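Local atomic coordinates of coat protein (Sulfolobus turreted icosahedral virus, PDB entry 2BBD), a protein that forms the icosahedral shell of an archaeal virus as its major capsid protein, sharing ancestry with capsid proteins of bacterial and eukaryotic viruses. Residues Gly39-Ser44 / Thr102-Ser107; Gln214-Ile219 / Ala271-Arg276; Thr231-Lys236 / Ile293-Ala298. One frame throughout, in Å; residues are numbered along the deposited sequence.

Interaction 1: Gly39-Ser44 / Thr102-Ser107; sequences GSISNS and TSVPAS
N43, on the segment 39-44, reaches to the chain from V104 to S107, which runs obliquely past it. Its CB sits 3.4 Å from V104 CG1 and is also close to P105 O; the same V104 methyl packs against N43 N at 3.7 Å. CG is anti to the backbone N (chi1 177°), which sets it beside the carbonyl oxygens of P105 and V104, 3.8 Å from P105 O. At the tip, ND2 donates to V104 O at 3.0 Å in a nearly straight bond (169° at the hydrogen); the acceptor lies in the amide plane of N43, whereas ND2 stands above the carbonyl plane of V104. A second bond from ND2 goes to A47 O, and OD1 accepts from the backbone N of G45, which together fix the rotation of the amide. The backbone adds one weak, bent bond, S107 N to N43 O at 2.8 Å. Behind this, the buried side chains of V104 and I41 meet, CG2 to CG2, at 4.3 Å, and both also rest on V110 of strand 108-123. The bond from G45 N to N43 OD1 makes an Asx turn, placed at one end of what is probably a sheet of the N-terminal jelly roll.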
ATOM      1  N   GLY A  39      12.784  -4.263 -16.960  1.00 23.82           N
ATOM      2  CA  GLY A  39      14.129  -4.542 -17.429  1.00 25.53           C
ATOM      3  C   GLY A  39      14.410  -6.032 -17.391  1.00 25.67           C
ATOM      4  O   GLY A  39      13.604  -6.833 -17.859  1.00 26.62           O
ATOM      5  N   SER A  40      15.548  -6.408 -16.820  1.00 24.00           N
ATOM      6  CA  SER A  40      15.904  -7.813 -16.735  1.00 26.23           C
ATOM      7  C   SER A  40      16.733  -8.109 -15.506  1.00 24.52           C
ATOM      8  O   SER A  40      17.229  -7.200 -14.838  1.00 25.06           O
ATOM      9  CB  SER A  40      16.701  -8.239 -17.968  1.00 26.03           C
ATOM     10  OG  SER A  40      18.004  -7.685 -17.925  1.00 28.90           O
ATOM     11  N   ILE A  41      16.852  -9.400 -15.216  1.00 23.46           N
ATOM     12  CA  ILE A  41      17.648  -9.895 -14.104  1.00 22.26           C
ATOM     13  C   ILE A  41      18.624 -10.865 -14.758  1.00 21.96           C
ATOM     14  O   ILE A  41      18.214 -11.767 -15.484  1.00 22.78           O
ATOM     15  CB  ILE A  41      16.774 -10.626 -13.049  1.00 20.53           C
ATOM     16  CG1 ILE A  41      15.826  -9.613 -12.386  1.00 20.62           C
ATOM     17  CG2 ILE A  41      17.672 -11.294 -11.992  1.00 21.45           C
ATOM     18  CD1 ILE A  41      14.843 -10.216 -11.395  1.00 19.30           C
ATOM     19  N   SER A  42      19.914 -10.666 -14.513  1.00 23.09           N
ATOM     20  CA  SER A  42      20.940 -11.506 -15.119  1.00 24.57           C
ATOM     21  C   SER A  42      21.765 -12.324 -14.154  1.00 23.87           C
ATOM     22  O   SER A  42      21.970 -11.936 -13.007  1.00 23.37           O
ATOM     23  CB  SER A  42      21.888 -10.647 -15.963  1.00 25.84           C
ATOM     24  OG  SER A  42      21.262 -10.225 -17.155  1.00 30.15           O
ATOM     25  N   ASN A  43      22.243 -13.463 -14.649  1.00 24.60           N
ATOM     26  CA  ASN A  43      23.074 -14.374 -13.877  1.00 26.90           C
ATOM     27  C   ASN A  43      24.357 -14.625 -14.666  1.00 29.39           C
ATOM     28  O   ASN A  43      24.325 -15.226 -15.741  1.00 31.73           O
ATOM     29  CB  ASN A  43      22.340 -15.697 -13.648  1.00 24.78           C
ATOM     30  CG  ASN A  43      23.187 -16.730 -12.904  1.00 26.38           C
ATOM     31  OD1 ASN A  43      24.294 -16.438 -12.448  1.00 23.95           O
ATOM     32  ND2 ASN A  43      22.657 -17.941 -12.773  1.00 23.43           N
ATOM     33  N   SER A  44      25.482 -14.149 -14.147  1.00 30.86           N
ATOM     34  CA  SER A  44      26.756 -14.353 -14.830  1.00 33.89           C
ATOM     35  C   SER A  44      27.559 -15.457 -14.151  1.00 34.17           C
ATOM     36  O   SER A  44      28.705 -15.712 -14.514  1.00 35.68           O
ATOM     37  CB  SER A  44      27.558 -13.049 -14.862  1.00 34.44           C
ATOM     38  OG  SER A  44      27.863 -12.605 -13.557  1.00 37.72           O
ATOM     39  N   THR A 102      11.512 -18.333  -9.760  1.00 25.73           N
ATOM     40  CA  THR A 102      11.910 -18.472 -11.151  1.00 26.10           C
ATOM     41  C   THR A 102      13.424 -18.680 -11.212  1.00 27.14           C
ATOM     42  O   THR A 102      14.175 -18.124 -10.404  1.00 26.02           O
ATOM     43  CB  THR A 102      11.539 -17.218 -11.965  1.00 27.56           C
ATOM     44  OG1 THR A 102      10.113 -17.142 -12.085  1.00 28.25           O
ATOM     45  CG2 THR A 102      12.179 -17.258 -13.370  1.00 25.46           C
ATOM     46  N   SER A 103      13.864 -19.476 -12.175  1.00 23.71           N
ATOM     47  CA  SER A 103      15.278 -19.767 -12.334  1.00 24.26           C
ATOM     48  C   SER A 103      15.934 -18.885 -13.392  1.00 24.04           C
ATOM     49  O   SER A 103      15.383 -18.677 -14.466  1.00 25.58           O
ATOM     50  CB  SER A 103      15.460 -21.242 -12.713  1.00 26.32           C
ATOM     51  OG  SER A 103      16.814 -21.539 -13.024  1.00 32.56           O
ATOM     52  N   VAL A 104      17.110 -18.359 -13.072  1.00 23.03           N
ATOM     53  CA  VAL A 104      17.863 -17.549 -14.015  1.00 23.42           C
ATOM     54  C   VAL A 104      19.039 -18.429 -14.433  1.00 24.27           C
ATOM     55  O   VAL A 104      19.917 -18.733 -13.622  1.00 24.55           O
ATOM     56  CB  VAL A 104      18.412 -16.253 -13.367  1.00 22.94           C
ATOM     57  CG1 VAL A 104      19.048 -15.377 -14.436  1.00 22.53           C
ATOM     58  CG2 VAL A 104      17.294 -15.505 -12.648  1.00 20.87           C
ATOM     59  N   PRO A 105      19.057 -18.865 -15.698  1.00 24.78           N
ATOM     60  CA  PRO A 105      20.124 -19.720 -16.228  1.00 25.21           C
ATOM     61  C   PRO A 105      21.502 -19.083 -16.126  1.00 26.10           C
ATOM     62  O   PRO A 105      21.633 -17.859 -16.199  1.00 25.44           O
ATOM     63  CB  PRO A 105      19.710 -19.925 -17.684  1.00 24.19           C
ATOM     64  CG  PRO A 105      18.218 -19.838 -17.617  1.00 27.04           C
ATOM     65  CD  PRO A 105      18.002 -18.665 -16.703  1.00 25.16           C
ATOM     66  N   ALA A 106      22.522 -19.918 -15.949  1.00 25.08           N
ATOM     67  CA  ALA A 106      23.891 -19.433 -15.883  1.00 27.28           C
ATOM     68  C   ALA A 106      24.136 -18.724 -17.209  1.00 27.69           C
ATOM     69  O   ALA A 106      23.755 -19.232 -18.259  1.00 29.85           O
ATOM     70  CB  ALA A 106      24.850 -20.597 -15.724  1.00 26.34           C
ATOM     71  N   SER A 107      24.751 -17.547 -17.155  1.00 28.52           N
ATOM     72  CA  SER A 107      25.025 -16.766 -18.356  1.00 30.46           C
ATOM     73  C   SER A 107      23.737 -16.385 -19.086  1.00 31.13           C
ATOM     74  O   SER A 107      23.743 -16.109 -20.286  1.00 31.34           O
ATOM     75  CB  SER A 107      25.941 -17.549 -19.299  1.00 32.92           C
ATOM     76  OG  SER A 107      27.188 -17.802 -18.681  1.00 36.19           O
TER

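Interaction 2: Gln214-Ile219 / Ala271-Arg276; sequences QLVYVI and AIIDFR
Q214 and I273 form a hydrogen-bonded pair where strands 210-219 and 270-284 run antiparallel along one margin of the large mixed sheet, probably in the second of the two jelly rolls expected for a capsid protein of this lineage. The backbone ladder holds four bonds. Q214 and I273 exchange two, the shorter from I273 N to Q214 O at 2.7 Å; V216 and A271 exchange the other two, with V216 N to A271 O almost straight (175°). L215 and I272 make the non-hydrogen-bonded pair between them, and I272 CA adds a CA-H...O contact to Q214 O at 3.2 Å.

Each face of the sheet has one aliphatic contact across the pair. On the face of L215 and I272, L215 CD1 meets I272 CG1 at 3.8 Å, and helix 79-89 covers both side chains. On the face of Q214, V216 and I273, V216 CG2 touches I273 CD1 at 4.0 Å.

Polar grip at the end of Q214 comes from outside the pair: NE2 bonds to Y233 OH and OE1 to S307 OG. The chain leading there is extended, with CG anti to the backbone N (chi1 -177°), and runs alongside I273. F275 crosses it, its ring plane 20° from that of the amide, and F275 CZ comes to 3.6 Å from Q214 CB.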
ATOM      1  N   GLN A 214      -7.540  -2.642   5.706  1.00 28.26           N
ATOM      2  CA  GLN A 214      -6.255  -2.927   6.308  1.00 25.93           C
ATOM      3  C   GLN A 214      -5.654  -4.206   5.764  1.00 25.35           C
ATOM      4  O   GLN A 214      -6.290  -5.268   5.800  1.00 25.87           O
ATOM      5  CB  GLN A 214      -6.416  -3.052   7.817  1.00 24.92           C
ATOM      6  CG  GLN A 214      -5.123  -3.284   8.572  1.00 25.11           C
ATOM      7  CD  GLN A 214      -5.369  -3.715   9.998  1.00 25.45           C
ATOM      8  OE1 GLN A 214      -4.454  -3.730  10.829  1.00 27.91           O
ATOM      9  NE2 GLN A 214      -6.612  -4.083  10.292  1.00 24.85           N
ATOM     10  N   LEU A 215      -4.434  -4.099   5.249  1.00 24.10           N
ATOM     11  CA  LEU A 215      -3.722  -5.257   4.738  1.00 21.14           C
ATOM     12  C   LEU A 215      -2.765  -5.684   5.832  1.00 22.64           C
ATOM     13  O   LEU A 215      -1.964  -4.887   6.315  1.00 23.48           O
ATOM     14  CB  LEU A 215      -2.919  -4.924   3.478  1.00 21.66           C
ATOM     15  CG  LEU A 215      -1.841  -5.978   3.153  1.00 21.05           C
ATOM     16  CD1 LEU A 215      -2.491  -7.349   2.920  1.00 21.02           C
ATOM     17  CD2 LEU A 215      -1.037  -5.543   1.924  1.00 22.99           C
ATOM     18  N   VAL A 216      -2.863  -6.941   6.236  1.00 23.39           N
ATOM     19  CA  VAL A 216      -1.990  -7.452   7.270  1.00 22.46           C
ATOM     20  C   VAL A 216      -1.241  -8.667   6.772  1.00 22.60           C
ATOM     21  O   VAL A 216      -1.839  -9.576   6.197  1.00 22.26           O
ATOM     22  CB  VAL A 216      -2.775  -7.888   8.528  1.00 23.53           C
ATOM     23  CG1 VAL A 216      -1.795  -8.407   9.590  1.00 20.28           C
ATOM     24  CG2 VAL A 216      -3.613  -6.726   9.058  1.00 23.11           C
ATOM     25  N   TYR A 217       0.071  -8.671   6.971  1.00 22.12           N
ATOM     26  CA  TYR A 217       0.868  -9.825   6.601  1.00 22.97           C
ATOM     27  C   TYR A 217       1.891 -10.048   7.693  1.00 22.61           C
ATOM     28  O   TYR A 217       2.311  -9.112   8.368  1.00 23.35           O
ATOM     29  CB  TYR A 217       1.532  -9.679   5.227  1.00 23.80           C
ATOM     30  CG  TYR A 217       2.445  -8.493   5.052  1.00 22.62           C
ATOM     31  CD1 TYR A 217       1.930  -7.232   4.769  1.00 22.44           C
ATOM     32  CD2 TYR A 217       3.828  -8.646   5.108  1.00 22.78           C
ATOM     33  CE1 TYR A 217       2.771  -6.146   4.532  1.00 24.24           C
ATOM     34  CE2 TYR A 217       4.685  -7.561   4.875  1.00 25.12           C
ATOM     35  CZ  TYR A 217       4.147  -6.314   4.584  1.00 25.02           C
ATOM     36  OH  TYR A 217       4.978  -5.238   4.332  1.00 25.97           O
ATOM     37  N   VAL A 218       2.265 -11.307   7.875  1.00 23.27           N
ATOM     38  CA  VAL A 218       3.185 -11.690   8.930  1.00 24.31           C
ATOM     39  C   VAL A 218       4.440 -12.392   8.413  1.00 23.38           C
ATOM     40  O   VAL A 218       4.377 -13.220   7.513  1.00 22.70           O
ATOM     41  CB  VAL A 218       2.438 -12.597   9.937  1.00 25.15           C
ATOM     42  CG1 VAL A 218       3.316 -12.918  11.101  1.00 27.41           C
ATOM     43  CG2 VAL A 218       1.171 -11.889  10.407  1.00 24.76           C
ATOM     44  N   ILE A 219       5.581 -12.055   8.998  1.00 24.10           N
ATOM     45  CA  ILE A 219       6.843 -12.643   8.580  1.00 24.39           C
ATOM     46  C   ILE A 219       7.430 -13.581   9.629  1.00 25.27           C
ATOM     47  O   ILE A 219       7.615 -13.209  10.794  1.00 25.62           O
ATOM     48  CB  ILE A 219       7.904 -11.550   8.286  1.00 24.62           C
ATOM     49  CG1 ILE A 219       7.405 -10.591   7.202  1.00 23.99           C
ATOM     50  CG2 ILE A 219       9.214 -12.205   7.862  1.00 23.56           C
ATOM     51  CD1 ILE A 219       7.105 -11.236   5.862  1.00 26.02           C
ATOM     52  N   ALA A 271      -3.735 -11.092   4.701  1.00 24.73           N
ATOM     53  CA  ALA A 271      -5.184 -10.921   4.626  1.00 24.92           C
ATOM     54  C   ALA A 271      -5.588  -9.446   4.661  1.00 25.28           C
ATOM     55  O   ALA A 271      -4.871  -8.594   5.192  1.00 25.35           O
ATOM     56  CB  ALA A 271      -5.873 -11.691   5.768  1.00 25.81           C
ATOM     57  N   ILE A 272      -6.742  -9.148   4.075  1.00 26.03           N
ATOM     58  CA  ILE A 272      -7.255  -7.789   4.056  1.00 25.84           C
ATOM     59  C   ILE A 272      -8.565  -7.669   4.827  1.00 27.27           C
ATOM     60  O   ILE A 272      -9.459  -8.508   4.699  1.00 26.24           O
ATOM     61  CB  ILE A 272      -7.502  -7.304   2.626  1.00 25.15           C
ATOM     62  CG1 ILE A 272      -6.159  -7.138   1.892  1.00 28.22           C
ATOM     63  CG2 ILE A 272      -8.287  -6.002   2.661  1.00 26.90           C
ATOM     64  CD1 ILE A 272      -6.289  -6.814   0.415  1.00 23.92           C
ATOM     65  N   ILE A 273      -8.662  -6.619   5.633  1.00 28.84           N
ATOM     66  CA  ILE A 273      -9.865  -6.347   6.405  1.00 30.65           C
ATOM     67  C   ILE A 273     -10.584  -5.153   5.807  1.00 31.87           C
ATOM     68  O   ILE A 273     -10.129  -4.018   5.956  1.00 31.90           O
ATOM     69  CB  ILE A 273      -9.565  -5.976   7.881  1.00 30.36           C
ATOM     70  CG1 ILE A 273      -8.967  -7.165   8.626  1.00 30.10           C
ATOM     71  CG2 ILE A 273     -10.836  -5.485   8.558  1.00 30.19           C
ATOM     72  CD1 ILE A 273      -7.495  -7.356   8.362  1.00 30.19           C
ATOM     73  N   ASP A 274     -11.693  -5.401   5.119  1.00 34.13           N
ATOM     74  CA  ASP A 274     -12.474  -4.306   4.563  1.00 34.76           C
ATOM     75  C   ASP A 274     -13.443  -3.900   5.661  1.00 34.74           C
ATOM     76  O   ASP A 274     -14.443  -4.574   5.906  1.00 34.35           O
ATOM     77  CB  ASP A 274     -13.234  -4.749   3.311  1.00 37.38           C
ATOM     78  CG  ASP A 274     -12.314  -4.986   2.127  1.00 36.64           C
ATOM     79  OD1 ASP A 274     -11.833  -6.121   1.951  1.00 38.74           O
ATOM     80  OD2 ASP A 274     -12.059  -4.025   1.379  1.00 40.40           O
ATOM     81  N   PHE A 275     -13.125  -2.796   6.327  1.00 34.56           N
ATOM     82  CA  PHE A 275     -13.926  -2.295   7.432  1.00 35.50           C
ATOM     83  C   PHE A 275     -15.422  -2.123   7.175  1.00 37.35           C
ATOM     84  O   PHE A 275     -16.228  -2.435   8.051  1.00 37.28           O
ATOM     85  CB  PHE A 275     -13.311  -0.995   7.950  1.00 34.26           C
ATOM     86  CG  PHE A 275     -11.915  -1.171   8.495  1.00 35.06           C
ATOM     87  CD1 PHE A 275     -11.697  -1.900   9.661  1.00 34.65           C
ATOM     88  CD2 PHE A 275     -10.813  -0.640   7.820  1.00 36.02           C
ATOM     89  CE1 PHE A 275     -10.398  -2.104  10.154  1.00 35.03           C
ATOM     90  CE2 PHE A 275      -9.517  -0.834   8.297  1.00 33.48           C
ATOM     91  CZ  PHE A 275      -9.308  -1.571   9.471  1.00 34.58           C
ATOM     92  N   ARG A 276     -15.807  -1.657   5.990  1.00 38.10           N
ATOM     93  CA  ARG A 276     -17.226  -1.467   5.697  1.00 40.45           C
ATOM     94  C   ARG A 276     -18.009  -2.770   5.819  1.00 40.29           C
ATOM     95  O   ARG A 276     -19.234  -2.755   5.929  1.00 40.36           O
ATOM     96  CB  ARG A 276     -17.432  -0.890   4.297  1.00 42.23           C
ATOM     97  CG  ARG A 276     -17.003  -1.819   3.188  1.00 45.98           C
ATOM     98  CD  ARG A 276     -17.497  -1.329   1.834  1.00 49.79           C
ATOM     99  NE  ARG A 276     -16.957  -2.135   0.740  1.00 54.23           N
ATOM    100  CZ  ARG A 276     -17.024  -3.465   0.674  1.00 55.89           C
ATOM    101  NH1 ARG A 276     -17.613  -4.165   1.639  1.00 56.09           N
ATOM    102  NH2 ARG A 276     -16.494  -4.101  -0.364  1.00 57.33           N
TER

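Interaction 3: Thr231-Lys236 / Ile293-Ala298; sequences TEYELK and IEYDLA
D296 N donates to E234 O at 2.6 Å, the shortest hydrogen bond between antiparallel strands 230-237 and 293-299, the two inner strands of a four-stranded sheet that packs against the large mixed sheet. E234 N returns a bond to D296 O, and K236 and E294 likewise exchange two backbone bonds. T231 N extends the ladder with a bond to A298 O at 2.8 Å.

Towards the mixed sheet the contact is aromatic and aliphatic. Y233, its hydroxyl bonded to Q214, crosses Y295 at about a right angle, Y233 CE1 lying 3.9 Å from Y295 CD1, while L297 CD2 meets the edge of the Y233 ring at CD1, 3.6 Å away. L235 CD1 packs on I293 CG2.

The other face carries charge. The carboxylates of E234 and D296, their planes 80° apart, approach to 3.8 Å between E234 OE2 and D296 OD1. E294 OE2 comes still nearer to D296 OD1, at 2.8 Å, and this cluster of three acids may raise the proton affinity of one of them. E294 OE1 is bonded to H201 ND1. K236 lies side by side with E294, CG anti to the backbone N (chi1 -180°) and the chain extended beyond it; K236 CD is 3.8 Å from E294 OE2, whereas K236 NZ stands 5.0 Å from that oxygen.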
ATOM      1  N   THR A 231      -3.749 -17.322  12.912  1.00 29.70           N
ATOM      2  CA  THR A 231      -4.936 -18.169  13.011  1.00 29.56           C
ATOM      3  C   THR A 231      -6.221 -17.397  13.291  1.00 29.12           C
ATOM      4  O   THR A 231      -7.309 -17.828  12.904  1.00 28.33           O
ATOM      5  CB  THR A 231      -4.748 -19.234  14.104  1.00 28.87           C
ATOM      6  OG1 THR A 231      -4.466 -18.593  15.355  1.00 30.25           O
ATOM      7  CG2 THR A 231      -3.598 -20.148  13.746  1.00 28.43           C
ATOM      8  N   GLU A 232      -6.094 -16.247  13.945  1.00 29.81           N
ATOM      9  CA  GLU A 232      -7.257 -15.440  14.290  1.00 30.88           C
ATOM     10  C   GLU A 232      -6.944 -13.946  14.268  1.00 30.19           C
ATOM     11  O   GLU A 232      -5.848 -13.530  14.650  1.00 27.75           O
ATOM     12  CB  GLU A 232      -7.748 -15.824  15.690  1.00 34.23           C
ATOM     13  CG  GLU A 232      -9.073 -15.204  16.108  1.00 41.55           C
ATOM     14  CD  GLU A 232     -10.269 -16.072  15.739  1.00 48.08           C
ATOM     15  OE1 GLU A 232     -10.100 -17.309  15.628  1.00 51.66           O
ATOM     16  OE2 GLU A 232     -11.384 -15.524  15.576  1.00 52.09           O
ATOM     17  N   TYR A 233      -7.923 -13.153  13.830  1.00 28.76           N
ATOM     18  CA  TYR A 233      -7.799 -11.698  13.765  1.00 30.33           C
ATOM     19  C   TYR A 233      -8.932 -11.100  14.585  1.00 30.30           C
ATOM     20  O   TYR A 233     -10.069 -11.563  14.523  1.00 31.34           O
ATOM     21  CB  TYR A 233      -7.909 -11.190  12.323  1.00 28.32           C
ATOM     22  CG  TYR A 233      -8.001  -9.680  12.225  1.00 29.35           C
ATOM     23  CD1 TYR A 233      -6.855  -8.896  12.098  1.00 29.77           C
ATOM     24  CD2 TYR A 233      -9.240  -9.031  12.283  1.00 30.47           C
ATOM     25  CE1 TYR A 233      -6.936  -7.504  12.026  1.00 29.74           C
ATOM     26  CE2 TYR A 233      -9.331  -7.636  12.214  1.00 30.18           C
ATOM     27  CZ  TYR A 233      -8.177  -6.885  12.085  1.00 30.21           C
ATOM     28  OH  TYR A 233      -8.258  -5.516  12.012  1.00 32.32           O
ATOM     29  N   GLU A 234      -8.625 -10.047  15.327  1.00 29.97           N
ATOM     30  CA  GLU A 234      -9.621  -9.421  16.176  1.00 30.80           C
ATOM     31  C   GLU A 234      -9.499  -7.896  16.187  1.00 29.55           C
ATOM     32  O   GLU A 234      -8.410  -7.358  16.400  1.00 28.67           O
ATOM     33  CB  GLU A 234      -9.448  -9.966  17.594  1.00 31.47           C
ATOM     34  CG  GLU A 234     -10.565  -9.664  18.567  1.00 36.60           C
ATOM     35  CD  GLU A 234     -10.254 -10.201  19.961  1.00 36.51           C
ATOM     36  OE1 GLU A 234      -9.607 -11.266  20.059  1.00 36.84           O
ATOM     37  OE2 GLU A 234     -10.658  -9.562  20.953  1.00 37.81           O
ATOM     38  N   LEU A 235     -10.615  -7.214  15.933  1.00 28.83           N
ATOM     39  CA  LEU A 235     -10.664  -5.754  15.967  1.00 32.16           C
ATOM     40  C   LEU A 235     -11.546  -5.458  17.172  1.00 34.71           C
ATOM     41  O   LEU A 235     -12.747  -5.757  17.167  1.00 35.53           O
ATOM     42  CB  LEU A 235     -11.299  -5.179  14.699  1.00 30.50           C
ATOM     43  CG  LEU A 235     -11.262  -3.646  14.675  1.00 33.63           C
ATOM     44  CD1 LEU A 235      -9.804  -3.176  14.597  1.00 33.99           C
ATOM     45  CD2 LEU A 235     -12.073  -3.108  13.493  1.00 33.34           C
ATOM     46  N   LYS A 236     -10.955  -4.869  18.202  1.00 35.34           N
ATOM     47  CA  LYS A 236     -11.691  -4.612  19.430  1.00 39.41           C
ATOM     48  C   LYS A 236     -11.683  -3.173  19.939  1.00 39.69           C
ATOM     49  O   LYS A 236     -10.659  -2.486  19.891  1.00 39.33           O
ATOM     50  CB  LYS A 236     -11.142  -5.546  20.517  1.00 40.13           C
ATOM     51  CG  LYS A 236     -11.786  -5.437  21.886  1.00 43.08           C
ATOM     52  CD  LYS A 236     -11.031  -6.331  22.868  1.00 45.40           C
ATOM     53  CE  LYS A 236     -11.652  -6.326  24.256  1.00 47.50           C
ATOM     54  NZ  LYS A 236     -10.870  -7.190  25.204  1.00 49.21           N
ATOM     55  N   ILE A 293      -9.231   1.720  19.651  1.00 41.14           N
ATOM     56  CA  ILE A 293      -9.477   0.547  18.828  1.00 39.94           C
ATOM     57  C   ILE A 293      -8.143  -0.098  18.483  1.00 39.59           C
ATOM     58  O   ILE A 293      -7.221   0.564  18.009  1.00 40.29           O
ATOM     59  CB  ILE A 293     -10.232   0.912  17.535  1.00 40.25           C
ATOM     60  CG1 ILE A 293     -11.488   1.723  17.881  1.00 41.46           C
ATOM     61  CG2 ILE A 293     -10.637  -0.360  16.801  1.00 38.05           C
ATOM     62  CD1 ILE A 293     -12.350   2.098  16.674  1.00 43.71           C
ATOM     63  N   GLU A 294      -8.050  -1.397  18.746  1.00 38.27           N
ATOM     64  CA  GLU A 294      -6.841  -2.169  18.500  1.00 36.11           C
ATOM     65  C   GLU A 294      -7.133  -3.340  17.578  1.00 35.19           C
ATOM     66  O   GLU A 294      -8.284  -3.765  17.444  1.00 34.63           O
ATOM     67  CB  GLU A 294      -6.320  -2.739  19.821  1.00 35.79           C
ATOM     68  CG  GLU A 294      -7.400  -3.517  20.587  1.00 37.22           C
ATOM     69  CD  GLU A 294      -6.868  -4.376  21.723  1.00 39.09           C
ATOM     70  OE1 GLU A 294      -5.851  -4.003  22.352  1.00 40.03           O
ATOM     71  OE2 GLU A 294      -7.486  -5.427  22.003  1.00 39.99           O
ATOM     72  N   TYR A 295      -6.095  -3.849  16.923  1.00 32.68           N
ATOM     73  CA  TYR A 295      -6.263  -5.040  16.106  1.00 31.47           C
ATOM     74  C   TYR A 295      -5.338  -6.058  16.776  1.00 30.45           C
ATOM     75  O   TYR A 295      -4.230  -5.721  17.204  1.00 31.61           O
ATOM     76  CB  TYR A 295      -5.934  -4.781  14.625  1.00 29.13           C
ATOM     77  CG  TYR A 295      -4.481  -4.821  14.207  1.00 28.74           C
ATOM     78  CD1 TYR A 295      -3.873  -6.019  13.847  1.00 28.92           C
ATOM     79  CD2 TYR A 295      -3.738  -3.643  14.094  1.00 28.07           C
ATOM     80  CE1 TYR A 295      -2.560  -6.046  13.379  1.00 28.62           C
ATOM     81  CE2 TYR A 295      -2.432  -3.660  13.629  1.00 27.88           C
ATOM     82  CZ  TYR A 295      -1.848  -4.860  13.273  1.00 27.60           C
ATOM     83  OH  TYR A 295      -0.547  -4.878  12.827  1.00 28.46           O
ATOM     84  N   ASP A 296      -5.829  -7.286  16.916  1.00 30.44           N
ATOM     85  CA  ASP A 296      -5.091  -8.350  17.587  1.00 29.63           C
ATOM     86  C   ASP A 296      -4.935  -9.579  16.708  1.00 29.54           C
ATOM     87  O   ASP A 296      -5.759  -9.841  15.831  1.00 30.89           O
ATOM     88  CB  ASP A 296      -5.833  -8.759  18.865  1.00 29.52           C
ATOM     89  CG  ASP A 296      -6.301  -7.565  19.682  1.00 31.37           C
ATOM     90  OD1 ASP A 296      -7.410  -7.636  20.250  1.00 32.53           O
ATOM     91  OD2 ASP A 296      -5.561  -6.562  19.766  1.00 30.54           O
ATOM     92  N   LEU A 297      -3.881 -10.342  16.964  1.00 27.94           N
ATOM     93  CA  LEU A 297      -3.636 -11.549  16.198  1.00 29.16           C
ATOM     94  C   LEU A 297      -3.248 -12.742  17.065  1.00 27.21           C
ATOM     95  O   LEU A 297      -2.698 -12.591  18.154  1.00 28.36           O
ATOM     96  CB  LEU A 297      -2.531 -11.316  15.165  1.00 27.89           C
ATOM     97  CG  LEU A 297      -2.748 -10.305  14.035  1.00 30.74           C
ATOM     98  CD1 LEU A 297      -1.453 -10.198  13.222  1.00 29.27           C
ATOM     99  CD2 LEU A 297      -3.919 -10.733  13.140  1.00 25.51           C
ATOM    100  N   ALA A 298      -3.572 -13.930  16.567  1.00 26.48           N
ATOM    101  CA  ALA A 298      -3.208 -15.173  17.224  1.00 26.17           C
ATOM    102  C   ALA A 298      -2.201 -15.756  16.253  1.00 24.33           C
ATOM    103  O   ALA A 298      -2.535 -16.003  15.092  1.00 28.13           O
ATOM    104  CB  ALA A 298      -4.416 -16.098  17.354  1.00 26.06           C
TER

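In the fold
Interaction 1 comes first along the chain and closes before the others open; its centre lies about 34 Å from that of interaction 2 and 42 Å from that of interaction 3. It belongs to an end of the antiparallel sheet that contains strands 29-43 and 108-123, in the N-terminal half. Interactions 2 and 3 have centres about 10 Å apart, and their segments alternate in sequence: strand 210-219 is followed by 230-237, and 270-284 by 293-299, so each chain passage crosses from the mixed sheet to the four-stranded one. Q214, I273 and F275 meet Y233, L235 and Y295 between the layers. This sandwich of facing sheets is consistent with the double jelly-roll architecture of related viral capsid proteins.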